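Local structure of esterase (Xanthomonas oryzae pv. oryzae, 3H2G) at residues A[214-219]-A[300-305]; A[230-235]-A[283-288]; A[237-242]-A[308-313]; A[254-259]-A[292-297]. The protein acts as an esterase that degrades rice cell walls and serves the bacterial pathogen as a virulence factor. One frame throughout, in Å; residues are numbered along the deposited sequence.

Contact 1. Residues A[214-219]-A[300-305]; sequences TFLDSW and SDFPSN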
loop_
_atom_site.group_PDB
_atom_site.type_symbol
_atom_site.label_atom_id
_atom_site.label_comp_id
_atom_site.label_asym_id
_atom_site.label_seq_id
_atom_site.Cartn_x
_atom_site.Cartn_y
_atom_site.Cartn_z
ATOM N N THR A 214 8.698 -8.748 -10.836
ATOM C CA THR A 214 9.370 -8.486 -9.567
ATOM C C THR A 214 9.637 -9.799 -8.832
ATOM O O THR A 214 10.721 -9.997 -8.275
ATOM C CB THR A 214 8.519 -7.553 -8.666
ATOM O OG1 THR A 214 8.533 -6.228 -9.204
ATOM C CG2 THR A 214 9.069 -7.515 -7.251
ATOM N N PHE A 215 8.650 -10.694 -8.831
ATOM C CA PHE A 215 8.802 -11.992 -8.174
ATOM C C PHE A 215 9.809 -12.852 -8.920
ATOM O O PHE A 215 10.612 -13.565 -8.307
ATOM C CB PHE A 215 7.457 -12.722 -8.086
ATOM C CG PHE A 215 6.666 -12.384 -6.857
ATOM C CD1 PHE A 215 6.008 -11.168 -6.745
ATOM C CD2 PHE A 215 6.616 -13.274 -5.788
ATOM C CE1 PHE A 215 5.313 -10.838 -5.586
ATOM C CE2 PHE A 215 5.923 -12.955 -4.627
ATOM C CZ PHE A 215 5.272 -11.734 -4.526
ATOM N N LEU A 216 9.771 -12.788 -10.247
ATOM C CA LEU A 216 10.710 -13.552 -11.061
ATOM C C LEU A 216 12.140 -13.095 -10.768
ATOM O O LEU A 216 13.030 -13.912 -10.537
ATOM C CB LEU A 216 10.411 -13.358 -12.555
ATOM C CG LEU A 216 9.145 -14.013 -13.114
ATOM C CD1 LEU A 216 8.872 -13.510 -14.523
ATOM C CD2 LEU A 216 9.315 -15.534 -13.110
ATOM N N ASP A 217 12.357 -11.785 -10.771
ATOM C CA ASP A 217 13.691 -11.240 -10.531
ATOM C C ASP A 217 14.315 -11.603 -9.183
ATOM O O ASP A 217 15.538 -11.749 -9.086
ATOM C CB ASP A 217 13.679 -9.716 -10.689
ATOM C CG ASP A 217 13.382 -9.277 -12.114
ATOM O OD1 ASP A 217 13.446 -10.127 -13.028
ATOM O OD2 ASP A 217 13.094 -8.080 -12.321
ATOM N N SER A 218 13.487 -11.748 -8.152
ATOM C CA SER A 218 13.984 -12.077 -6.813
ATOM C C SER A 218 13.728 -13.521 -6.395
ATOM O O SER A 218 13.995 -13.886 -5.252
ATOM C CB SER A 218 13.335 -11.159 -5.768
ATOM O OG SER A 218 13.676 -9.801 -5.975
ATOM N N TRP A 219 13.229 -14.344 -7.312
ATOM C CA TRP A 219 12.901 -15.727 -6.975
ATOM C C TRP A 219 14.013 -16.555 -6.322
ATOM O O TRP A 219 13.735 -17.394 -5.462
ATOM C CB TRP A 219 12.378 -16.459 -8.216
ATOM C CG TRP A 219 11.601 -17.696 -7.878
ATOM C CD1 TRP A 219 11.959 -18.989 -8.137
ATOM C CD2 TRP A 219 10.340 -17.756 -7.197
ATOM N NE1 TRP A 219 11.000 -19.850 -7.656
ATOM C CE2 TRP A 219 9.997 -19.121 -7.075
ATOM C CE3 TRP A 219 9.469 -16.789 -6.677
ATOM C CZ2 TRP A 219 8.816 -19.545 -6.454
ATOM C CZ3 TRP A 219 8.293 -17.211 -6.059
ATOM C CH2 TRP A 219 7.979 -18.579 -5.954
ATOM N N SER A 300 11.090 -24.693 -9.093
ATOM C CA SER A 300 11.755 -24.621 -10.390
ATOM C C SER A 300 10.773 -24.229 -11.494
ATOM O O SER A 300 11.156 -23.594 -12.479
ATOM C CB SER A 300 12.418 -25.960 -10.738
ATOM O OG SER A 300 11.458 -26.981 -10.945
ATOM N N ASP A 301 9.505 -24.590 -11.313
ATOM C CA ASP A 301 8.461 -24.298 -12.295
ATOM C C ASP A 301 8.100 -22.818 -12.416
ATOM O O ASP A 301 7.929 -22.299 -13.521
ATOM C CB ASP A 301 7.193 -25.088 -11.956
ATOM C CG ASP A 301 6.134 -24.986 -13.039
ATOM O OD1 ASP A 301 6.354 -25.530 -14.141
ATOM O OD2 ASP A 301 5.079 -24.362 -12.788
ATOM N N PHE A 302 7.980 -22.136 -11.284
ATOM C CA PHE A 302 7.608 -20.727 -11.307
ATOM C C PHE A 302 8.433 -19.844 -12.252
ATOM O O PHE A 302 7.877 -19.176 -13.124
ATOM C CB PHE A 302 7.658 -20.138 -9.891
ATOM C CG PHE A 302 7.288 -18.682 -9.831
ATOM C CD1 PHE A 302 5.953 -18.289 -9.852
ATOM C CD2 PHE A 302 8.274 -17.703 -9.792
ATOM C CE1 PHE A 302 5.605 -16.937 -9.836
ATOM C CE2 PHE A 302 7.939 -16.347 -9.777
ATOM C CZ PHE A 302 6.600 -15.965 -9.799
ATOM N N PRO A 303 9.770 -19.830 -12.097
ATOM C CA PRO A 303 10.613 -18.995 -12.962
ATOM C C PRO A 303 10.796 -19.434 -14.413
ATOM O O PRO A 303 11.219 -18.638 -15.255
ATOM C CB PRO A 303 11.941 -18.966 -12.211
ATOM C CG PRO A 303 12.004 -20.344 -11.624
ATOM C CD PRO A 303 10.590 -20.533 -11.092
ATOM N N SER A 304 10.474 -20.688 -14.708
ATOM C CA SER A 304 10.654 -21.216 -16.056
ATOM C C SER A 304 9.370 -21.485 -16.826
ATOM O O SER A 304 9.409 -21.735 -18.035
ATOM C CB SER A 304 11.470 -22.510 -15.989
ATOM O OG SER A 304 10.765 -23.521 -15.281
ATOM N N ASN A 305 8.234 -21.423 -16.141
ATOM C CA ASN A 305 6.958 -21.714 -16.781
ATOM C C ASN A 305 5.924 -20.604 -16.625
ATOM O O ASN A 305 5.316 -20.454 -15.564
ATOM C CB ASN A 305 6.398 -23.012 -16.198
ATOM C CG ASN A 305 5.241 -23.560 -16.999
ATOM O OD1 ASN A 305 4.789 -22.940 -17.964
ATOM N ND2 ASN A 305 4.756 -24.733 -16.607
#
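The indole of Trp219 overlaps one face of the Phe302 ring. It is a face-to-face stack, with ring centroids 4.0 Å apart and planes at 30°. The stack ties helix 211-218 to helix 296-304, both in the helical insertion that separates strand 198-205 from strand 328-332 of the alpha/beta-hydrolase fold. Because the planes are tilted, the fit is uneven. Phe302 CD2 comes within 3.3 Å of Trp219 CD2, over the centre of the indole, while Trp219 CZ3 lies toward the rim of the phenyl ring. Trp219 has CG anti to its backbone N (chi1 -161°), which puts CG on the side facing helix 296-304. A second aromatic, Tyr299, also stacks on Trp219, and its OH bonds to Trp219 O.

Two aliphatic groups meet the far part of Phe302. Leu216 CD2 is 3.7 Å from Phe302 CE2, and Phe215 CB is 3.8 Å from Phe302 CZ. Beyond CB, Phe215 turns off, and its side chain touches Leu314 of helix 309-316. No hydrogen bond crosses, so the two short helices, crossing at -122°, meet through apolar contacts. Helix 296-304 kinks where the N of Pro303 lacks its helical bond. There Pro303 CD lies 3.5 Å from Trp219 NE1.

Contact 2. Residues A[230-235]-A[283-288]; sequences FGILLG and TLPSID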
loop_
_atom_site.group_PDB
_atom_site.type_symbol
_atom_site.label_atom_id
_atom_site.label_comp_id
_atom_site.label_asym_id
_atom_site.label_seq_id
_atom_site.Cartn_x
_atom_site.Cartn_y
_atom_site.Cartn_z
ATOM N N PHE A 230 13.191 -10.472 2.952
ATOM C CA PHE A 230 11.839 -10.763 3.418
ATOM C C PHE A 230 11.036 -11.580 2.405
ATOM O O PHE A 230 9.818 -11.700 2.522
ATOM C CB PHE A 230 11.112 -9.447 3.717
ATOM C CG PHE A 230 11.966 -8.432 4.431
ATOM C CD1 PHE A 230 12.629 -8.762 5.609
ATOM C CD2 PHE A 230 12.117 -7.145 3.918
ATOM C CE1 PHE A 230 13.431 -7.828 6.265
ATOM C CE2 PHE A 230 12.914 -6.206 4.567
ATOM C CZ PHE A 230 13.574 -6.548 5.741
ATOM N N GLY A 231 11.735 -12.154 1.429
ATOM C CA GLY A 231 11.088 -12.933 0.385
ATOM C C GLY A 231 10.223 -14.109 0.803
ATOM O O GLY A 231 9.167 -14.344 0.209
ATOM N N ILE A 232 10.655 -14.863 1.807
ATOM C CA ILE A 232 9.866 -16.008 2.247
ATOM C C ILE A 232 8.535 -15.553 2.841
ATOM O O ILE A 232 7.494 -16.157 2.583
ATOM C CB ILE A 232 10.643 -16.861 3.268
ATOM C CG1 ILE A 232 11.831 -17.524 2.562
ATOM C CG2 ILE A 232 9.729 -17.920 3.884
ATOM C CD1 ILE A 232 12.625 -18.459 3.435
ATOM N N LEU A 233 8.569 -14.476 3.618
ATOM C CA LEU A 233 7.360 -13.939 4.235
ATOM C C LEU A 233 6.428 -13.308 3.198
ATOM O O LEU A 233 5.245 -13.641 3.129
ATOM C CB LEU A 233 7.732 -12.896 5.296
ATOM C CG LEU A 233 8.500 -13.400 6.524
ATOM C CD1 LEU A 233 8.979 -12.211 7.357
ATOM C CD2 LEU A 233 7.603 -14.311 7.353
ATOM N N LEU A 234 6.964 -12.397 2.390
ATOM C CA LEU A 234 6.165 -11.722 1.369
ATOM C C LEU A 234 5.690 -12.687 0.282
ATOM O O LEU A 234 4.555 -12.598 -0.191
ATOM C CB LEU A 234 6.973 -10.577 0.749
ATOM C CG LEU A 234 7.411 -9.496 1.743
ATOM C CD1 LEU A 234 8.306 -8.475 1.055
ATOM C CD2 LEU A 234 6.184 -8.820 2.330
ATOM N N GLY A 235 6.560 -13.611 -0.110
ATOM C CA GLY A 235 6.190 -14.581 -1.124
ATOM C C GLY A 235 5.082 -15.490 -0.620
ATOM O O GLY A 235 4.151 -15.815 -1.358
ATOM N N THR A 283 9.710 -17.284 12.532
ATOM C CA THR A 283 8.513 -18.111 12.428
ATOM C C THR A 283 8.624 -19.001 11.194
ATOM O O THR A 283 8.202 -20.159 11.208
ATOM C CB THR A 283 7.245 -17.252 12.338
ATOM O OG1 THR A 283 7.301 -16.431 11.165
ATOM C CG2 THR A 283 7.134 -16.366 13.562
ATOM N N LEU A 284 9.196 -18.448 10.130
ATOM C CA LEU A 284 9.412 -19.182 8.890
ATOM C C LEU A 284 10.915 -19.156 8.630
ATOM O O LEU A 284 11.630 -18.315 9.177
ATOM C CB LEU A 284 8.669 -18.521 7.725
ATOM C CG LEU A 284 7.141 -18.476 7.815
ATOM C CD1 LEU A 284 6.574 -17.867 6.535
ATOM C CD2 LEU A 284 6.593 -19.881 8.026
ATOM N N PRO A 285 11.421 -20.079 7.802
ATOM C CA PRO A 285 12.863 -20.074 7.541
ATOM C C PRO A 285 13.358 -18.801 6.858
ATOM O O PRO A 285 12.580 -18.069 6.244
ATOM C CB PRO A 285 13.064 -21.322 6.682
ATOM C CG PRO A 285 11.744 -21.480 5.990
ATOM C CD PRO A 285 10.752 -21.174 7.078
ATOM N N SER A 286 14.654 -18.534 6.989
ATOM C CA SER A 286 15.248 -17.364 6.365
ATOM C C SER A 286 15.424 -17.631 4.867
ATOM O O SER A 286 15.393 -18.782 4.423
ATOM C CB SER A 286 16.589 -17.037 7.031
ATOM O OG SER A 286 17.376 -18.201 7.200
ATOM N N ILE A 287 15.603 -16.564 4.095
ATOM C CA ILE A 287 15.735 -16.654 2.643
ATOM C C ILE A 287 16.805 -17.624 2.129
ATOM O O ILE A 287 16.659 -18.197 1.049
ATOM C CB ILE A 287 15.992 -15.251 2.043
ATOM C CG1 ILE A 287 15.738 -15.270 0.538
ATOM C CG2 ILE A 287 17.406 -14.795 2.369
ATOM C CD1 ILE A 287 14.283 -15.538 0.173
ATOM N N ASP A 288 17.875 -17.810 2.894
ATOM C CA ASP A 288 18.951 -18.711 2.488
ATOM C C ASP A 288 18.513 -20.179 2.458
ATOM O O ASP A 288 19.186 -21.027 1.864
ATOM C CB ASP A 288 20.150 -18.542 3.426
ATOM C CG ASP A 288 19.782 -18.740 4.884
ATOM O OD1 ASP A 288 20.078 -19.817 5.439
ATOM O OD2 ASP A 288 19.186 -17.816 5.476
#
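Ile232 lies against Leu284 and Ile287, so that one branched side chain on helix 231-246 meets two residues of a loop. This is helix-against-loop packing within the helical insertion of the alpha/beta-hydrolase fold. The loop joins helix 275-280 to helix 290-293.

The contacts between side chains are all apolar. Ile232 divides its branches: CG2 is 4.0 Å from Leu284 CB, and CG1 is 4.0 Å from Ile287 CD1. CG1 lies anti to the carbonyl carbon and CG2 anti to the backbone N (chi1 -68°), which sends the two branches to different loop residues. The next residue, Leu233, reaches the same leucine: its CD2 is 3.8 Å from Leu284 CD1. Tyr293 from helix 290-293 also touches Ile232, Leu284 and Pro285.

A second kind of contact involves the helix backbone. Gly231 has no side chain, and Ile287 CD1 comes to 4.1 Å from its CA.

Polar bonds do not cross between the segments. They act within the loop, where Lys289 also bonds to the Ser286 hydroxyl. Ser286 OG donates to Asp288 OD2 over a short 2.5 Å, on the syn side of the carboxylate and 30° out of its plane.

Contact 3. Residues A[237-242]-A[308-313]; sequences YAIVAM and NPFRQD
Ile239 CG1 sits over the centre of the Phe310 ring, 3.5 Å from its centroid and 11° off the ring normal. This CH-pi contact is the tight part of a nearly perpendicular crossing between helix 231-246 and helix 309-316. The two short helical segments cross at 87°, with their axes 10.2 Å apart at closest approach. Phe310 has CG anti to its backbone N (chi1 171°), and its ring reaches the neighbouring helix. Ala238 CB touches Phe310 CZ at 3.7 Å. Met242 comes to the ring edge, its CG 4.0 Å from Phe310 CE1. Phe302 meets the same ring, and Phe298 packs nearby.

The packing is looser toward Asp313. The Met242 and Asp313 side chains lie alongside one another and point opposite ways, with Met242 SD 3.9 Å from Asp313 CB. The buried Asp313 carboxylate has its main partner elsewhere, as OD1 bonds to Asn248 ND2. On the solvent side of helix 309-316, Gln312 is exposed, and Arg311 forms a salt bridge to Glu212.

No hydrogen bond joins the two segments. The contact therefore depends on the fit of aliphatic carbons around one phenyl ring, while the bond from Asn248 probably eases the burial of the Asp313 charge.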
loop_
_atom_site.group_PDB
_atom_site.type_symbol
_atom_site.label_atom_id
_atom_site.label_comp_id
_atom_site.label_asym_id
_atom_site.label_seq_id
_atom_site.Cartn_x
_atom_site.Cartn_y
_atom_site.Cartn_z
ATOM N N TYR A 237 2.851 -14.787 1.732
ATOM C CA TYR A 237 1.614 -14.008 1.835
ATOM C C TYR A 237 0.955 -13.957 0.448
ATOM O O TYR A 237 -0.248 -14.175 0.305
ATOM C CB TYR A 237 1.933 -12.587 2.324
ATOM C CG TYR A 237 0.779 -11.852 2.990
ATOM C CD1 TYR A 237 1.021 -10.752 3.813
ATOM C CD2 TYR A 237 -0.545 -12.276 2.833
ATOM C CE1 TYR A 237 -0.018 -10.093 4.470
ATOM C CE2 TYR A 237 -1.599 -11.623 3.490
ATOM C CZ TYR A 237 -1.321 -10.533 4.309
ATOM O OH TYR A 237 -2.334 -9.887 4.979
ATOM N N ALA A 238 1.761 -13.685 -0.574
ATOM C CA ALA A 238 1.268 -13.601 -1.946
ATOM C C ALA A 238 0.627 -14.895 -2.440
ATOM O O ALA A 238 -0.450 -14.868 -3.033
ATOM C CB ALA A 238 2.405 -13.201 -2.883
ATOM N N ILE A 239 1.295 -16.022 -2.209
ATOM C CA ILE A 239 0.781 -17.320 -2.648
ATOM C C ILE A 239 -0.536 -17.680 -1.958
ATOM O O ILE A 239 -1.515 -18.044 -2.616
ATOM C CB ILE A 239 1.822 -18.436 -2.387
ATOM C CG1 ILE A 239 3.050 -18.202 -3.274
ATOM C CG2 ILE A 239 1.206 -19.814 -2.646
ATOM C CD1 ILE A 239 4.230 -19.106 -2.954
ATOM N N VAL A 240 -0.555 -17.577 -0.634
ATOM C CA VAL A 240 -1.750 -17.888 0.143
ATOM C C VAL A 240 -2.919 -16.976 -0.247
ATOM O O VAL A 240 -4.048 -17.439 -0.422
ATOM C CB VAL A 240 -1.461 -17.754 1.661
ATOM C CG1 VAL A 240 -2.747 -17.836 2.457
ATOM C CG2 VAL A 240 -0.503 -18.858 2.100
ATOM N N ALA A 241 -2.643 -15.683 -0.395
ATOM C CA ALA A 241 -3.681 -14.724 -0.760
ATOM C C ALA A 241 -4.212 -14.966 -2.171
ATOM O O ALA A 241 -5.422 -14.930 -2.393
ATOM C CB ALA A 241 -3.151 -13.297 -0.637
ATOM N N MET A 242 -3.317 -15.214 -3.126
ATOM C CA MET A 242 -3.757 -15.452 -4.497
ATOM C C MET A 242 -4.601 -16.719 -4.587
ATOM O O MET A 242 -5.510 -16.804 -5.412
ATOM C CB MET A 242 -2.559 -15.532 -5.446
ATOM C CG MET A 242 -1.879 -14.188 -5.683
ATOM S SD MET A 242 -2.991 -12.945 -6.394
ATOM C CE MET A 242 -2.009 -11.452 -6.213
ATOM N N ASN A 308 2.586 -21.272 -14.956
ATOM C CA ASN A 308 2.474 -21.529 -13.519
ATOM C C ASN A 308 1.291 -20.692 -13.020
ATOM O O ASN A 308 1.242 -19.487 -13.256
ATOM C CB ASN A 308 3.761 -21.102 -12.804
ATOM C CG ASN A 308 3.735 -21.420 -11.321
ATOM O OD1 ASN A 308 4.193 -22.485 -10.885
ATOM N ND2 ASN A 308 3.188 -20.507 -10.539
ATOM N N PRO A 309 0.326 -21.323 -12.325
ATOM C CA PRO A 309 -0.863 -20.637 -11.804
ATOM C C PRO A 309 -0.625 -19.453 -10.867
ATOM O O PRO A 309 -1.355 -18.461 -10.927
ATOM C CB PRO A 309 -1.653 -21.767 -11.138
ATOM C CG PRO A 309 -0.584 -22.713 -10.703
ATOM C CD PRO A 309 0.339 -22.733 -11.897
ATOM N N PHE A 310 0.373 -19.554 -9.995
ATOM C CA PHE A 310 0.659 -18.447 -9.089
ATOM C C PHE A 310 1.201 -17.292 -9.921
ATOM O O PHE A 310 0.825 -16.136 -9.722
ATOM C CB PHE A 310 1.680 -18.863 -8.025
ATOM C CG PHE A 310 2.182 -17.722 -7.187
ATOM C CD1 PHE A 310 1.291 -16.882 -6.519
ATOM C CD2 PHE A 310 3.550 -17.478 -7.073
ATOM C CE1 PHE A 310 1.759 -15.810 -5.749
ATOM C CE2 PHE A 310 4.026 -16.413 -6.309
ATOM C CZ PHE A 310 3.128 -15.576 -5.646
ATOM N N ARG A 311 2.077 -17.618 -10.867
ATOM C CA ARG A 311 2.661 -16.616 -11.747
ATOM C C ARG A 311 1.558 -15.913 -12.540
ATOM O O ARG A 311 1.579 -14.690 -12.699
ATOM C CB ARG A 311 3.656 -17.281 -12.697
ATOM C CG ARG A 311 4.416 -16.317 -13.582
ATOM C CD ARG A 311 5.576 -17.031 -14.248
ATOM N NE ARG A 311 6.155 -16.248 -15.336
ATOM C CZ ARG A 311 7.223 -16.626 -16.030
ATOM N NH1 ARG A 311 7.825 -17.773 -15.738
ATOM N NH2 ARG A 311 7.674 -15.874 -17.027
ATOM N N GLN A 312 0.596 -16.692 -13.036
ATOM C CA GLN A 312 -0.529 -16.148 -13.794
ATOM C C GLN A 312 -1.336 -15.173 -12.940
ATOM O O GLN A 312 -1.779 -14.133 -13.419
ATOM C CB GLN A 312 -1.455 -17.276 -14.264
ATOM C CG GLN A 312 -0.928 -18.114 -15.427
ATOM C CD GLN A 312 -1.051 -17.407 -16.763
ATOM O OE1 GLN A 312 -2.081 -16.798 -17.063
ATOM N NE2 GLN A 312 -0.007 -17.495 -17.580
ATOM N N ASP A 313 -1.538 -15.519 -11.673
ATOM C CA ASP A 313 -2.292 -14.653 -10.777
ATOM C C ASP A 313 -1.541 -13.349 -10.523
ATOM O O ASP A 313 -2.154 -12.288 -10.382
ATOM C CB ASP A 313 -2.586 -15.371 -9.457
ATOM C CG ASP A 313 -3.544 -16.539 -9.629
ATOM O OD1 ASP A 313 -4.193 -16.637 -10.696
ATOM O OD2 ASP A 313 -3.659 -17.355 -8.693
#

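Contact 4. Residues A[254-259]-A[292-297]; sequences GQVFQD and SYFQPG
A single antiparallel beta bridge joins two irregular stretches of chain at Phe257 and Phe294, which face each other as a non-hydrogen-bonded pair. The bonds that make the bridge lie on either side of them. Gln295 N donates to Val256 O at 2.8 Å, and Gln258 N donates to Tyr293 O at 2.9 Å. Both are nearly straight at the hydrogen.

Two glutamine side chains reinforce the bridge. Gln258 runs extended beyond CG and brings NE2 to Phe294 O at 2.8 Å. The N-H points almost straight at the oxygen (177°), which lies in the amide plane, although the donor stands above the carbonyl plane. A weak bond links the same NE2 to Lys291 O. Gln295 instead folds back at chi2 (-72°), and its NE2 bonds to Gly254 O at 3.0 Å.

The bridge joins the loop before helix 261-264 to the turn between helices 290-293 and 296-304, at the outer end of the helical insertion of the alpha/beta-hydrolase fold. Gln295 is the N-cap residue of the latter helix.

Phe257, Tyr293 and Phe294 make an aromatic cluster directed at helix 231-246. The edge of Phe257 faces the Tyr293 ring in an offset edge-to-face pair, with planes at 74° and Phe257 CD2 3.6 Å from Tyr293 CE2. Phe294 meets Phe257 obliquely, its CE1 3.7 Å from Phe257 CE2. The Tyr293 hydroxyl bonds to Ser236 OG of that helix. At the other margin, a water lies 2.7 Å from Ser292 O.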
loop_
_atom_site.group_PDB
_atom_site.type_symbol
_atom_site.label_atom_id
_atom_site.label_comp_id
_atom_site.label_asym_id
_atom_site.label_seq_id
_atom_site.Cartn_x
_atom_site.Cartn_y
_atom_site.Cartn_z
ATOM N N GLY A 254 0.342 -28.356 0.685
ATOM C CA GLY A 254 1.467 -29.252 0.474
ATOM C C GLY A 254 1.901 -29.359 -0.978
ATOM O O GLY A 254 2.986 -29.859 -1.275
ATOM N N GLN A 255 1.052 -28.903 -1.892
ATOM C CA GLN A 255 1.387 -28.940 -3.313
ATOM C C GLN A 255 2.479 -27.918 -3.610
ATOM O O GLN A 255 3.267 -28.082 -4.547
ATOM C CB GLN A 255 0.157 -28.608 -4.163
ATOM C CG GLN A 255 -0.907 -29.695 -4.184
ATOM C CD GLN A 255 -2.158 -29.262 -4.925
ATOM O OE1 GLN A 255 -2.095 -28.832 -6.080
ATOM N NE2 GLN A 255 -3.302 -29.373 -4.267
ATOM N N VAL A 256 2.526 -26.874 -2.789
ATOM C CA VAL A 256 3.480 -25.786 -2.967
ATOM C C VAL A 256 4.566 -25.668 -1.898
ATOM O O VAL A 256 5.698 -25.294 -2.207
ATOM C CB VAL A 256 2.725 -24.432 -3.052
ATOM C CG1 VAL A 256 3.713 -23.272 -3.114
ATOM C CG2 VAL A 256 1.812 -24.427 -4.275
ATOM N N PHE A 257 4.227 -25.981 -0.649
ATOM C CA PHE A 257 5.188 -25.872 0.446
ATOM C C PHE A 257 5.573 -27.229 1.017
ATOM O O PHE A 257 4.756 -28.149 1.064
ATOM C CB PHE A 257 4.617 -25.026 1.594
ATOM C CG PHE A 257 4.070 -23.688 1.168
ATOM C CD1 PHE A 257 2.757 -23.565 0.725
ATOM C CD2 PHE A 257 4.866 -22.546 1.227
ATOM C CE1 PHE A 257 2.239 -22.323 0.346
ATOM C CE2 PHE A 257 4.360 -21.300 0.852
ATOM C CZ PHE A 257 3.043 -21.191 0.412
ATOM N N GLN A 258 6.821 -27.344 1.459
ATOM C CA GLN A 258 7.300 -28.582 2.064
ATOM C C GLN A 258 6.823 -28.593 3.513
ATOM O O GLN A 258 6.381 -27.570 4.033
ATOM C CB GLN A 258 8.833 -28.631 2.047
ATOM C CG GLN A 258 9.464 -28.733 0.665
ATOM C CD GLN A 258 10.966 -28.955 0.743
ATOM O OE1 GLN A 258 11.435 -29.798 1.509
ATOM N NE2 GLN A 258 11.724 -28.209 -0.052
ATOM N N ASP A 259 6.893 -29.748 4.168
ATOM C CA ASP A 259 6.501 -29.802 5.569
ATOM C C ASP A 259 7.692 -29.264 6.355
ATOM O O ASP A 259 8.825 -29.306 5.873
ATOM C CB ASP A 259 6.175 -31.239 6.003
ATOM C CG ASP A 259 7.205 -32.249 5.534
ATOM O OD1 ASP A 259 8.292 -31.843 5.066
ATOM O OD2 ASP A 259 6.922 -33.463 5.642
ATOM N N SER A 292 14.465 -25.361 0.956
ATOM C CA SER A 292 13.924 -26.326 1.901
ATOM C C SER A 292 12.511 -25.904 2.288
ATOM O O SER A 292 11.804 -26.631 2.985
ATOM C CB SER A 292 14.805 -26.397 3.151
ATOM O OG SER A 292 14.738 -25.193 3.889
ATOM N N TYR A 293 12.105 -24.727 1.822
ATOM C CA TYR A 293 10.785 -24.180 2.131
ATOM C C TYR A 293 9.732 -24.550 1.086
ATOM O O TYR A 293 8.712 -25.161 1.400
ATOM C CB TYR A 293 10.874 -22.660 2.241
ATOM C CG TYR A 293 9.598 -22.012 2.718
ATOM C CD1 TYR A 293 9.119 -22.244 4.008
ATOM C CD2 TYR A 293 8.868 -21.167 1.881
ATOM C CE1 TYR A 293 7.944 -21.651 4.457
ATOM C CE2 TYR A 293 7.690 -20.567 2.318
ATOM C CZ TYR A 293 7.235 -20.815 3.608
ATOM O OH TYR A 293 6.074 -20.236 4.052
ATOM N N PHE A 294 9.977 -24.158 -0.159
ATOM C CA PHE A 294 9.052 -24.463 -1.244
ATOM C C PHE A 294 9.313 -25.854 -1.793
ATOM O O PHE A 294 10.441 -26.349 -1.733
ATOM C CB PHE A 294 9.222 -23.459 -2.390
ATOM C CG PHE A 294 8.811 -22.062 -2.039
ATOM C CD1 PHE A 294 7.480 -21.768 -1.764
ATOM C CD2 PHE A 294 9.753 -21.037 -1.980
ATOM C CE1 PHE A 294 7.088 -20.471 -1.435
ATOM C CE2 PHE A 294 9.370 -19.734 -1.651
ATOM C CZ PHE A 294 8.035 -19.453 -1.378
ATOM N N GLN A 295 8.269 -26.488 -2.320
ATOM C CA GLN A 295 8.423 -27.799 -2.941
ATOM C C GLN A 295 9.363 -27.556 -4.117
ATOM O O GLN A 295 9.219 -26.561 -4.830
ATOM C CB GLN A 295 7.076 -28.310 -3.459
ATOM C CG GLN A 295 6.149 -28.833 -2.374
ATOM C CD GLN A 295 6.620 -30.155 -1.803
ATOM O OE1 GLN A 295 7.674 -30.664 -2.179
ATOM N NE2 GLN A 295 5.837 -30.722 -0.890
ATOM N N PRO A 296 10.338 -28.452 -4.334
ATOM C CA PRO A 296 11.288 -28.293 -5.441
ATOM C C PRO A 296 10.618 -28.135 -6.810
ATOM O O PRO A 296 11.094 -27.371 -7.651
ATOM C CB PRO A 296 12.141 -29.554 -5.343
ATOM C CG PRO A 296 12.142 -29.831 -3.858
ATOM C CD PRO A 296 10.688 -29.620 -3.505
ATOM N N GLY A 297 9.520 -28.854 -7.023
ATOM C CA GLY A 297 8.805 -28.766 -8.288
ATOM C C GLY A 297 8.263 -27.370 -8.541
ATOM O O GLY A 297 8.503 -26.778 -9.599
HETATM O O HOH W 1 11.822 -28.708 4.688
#

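All four contacts lie in the helical insertion between strands 198-205 and 328-332, on the same side of the chain's centre. Helix 231-246 serves contacts 2 and 3, and helix 296-304 serves contacts 1 and 4. Contacts 1 and 3 have centres about 12 Å apart and meet where Phe302 CE1 is 3.5 Å from Phe310 CD2. Ile239 links contact 3 to contact 4, its CD1 3.5 Å from Phe294 CE1. Tyr293 joins contact 4 to contact 2, whose centres are about 13 Å apart. Phe230, at the N-cap of helix 231-246, packs edge to face on Phe375, two residues before the probable catalytic His377. The centre of contact 4 is about 28 Å from the centre of the chain.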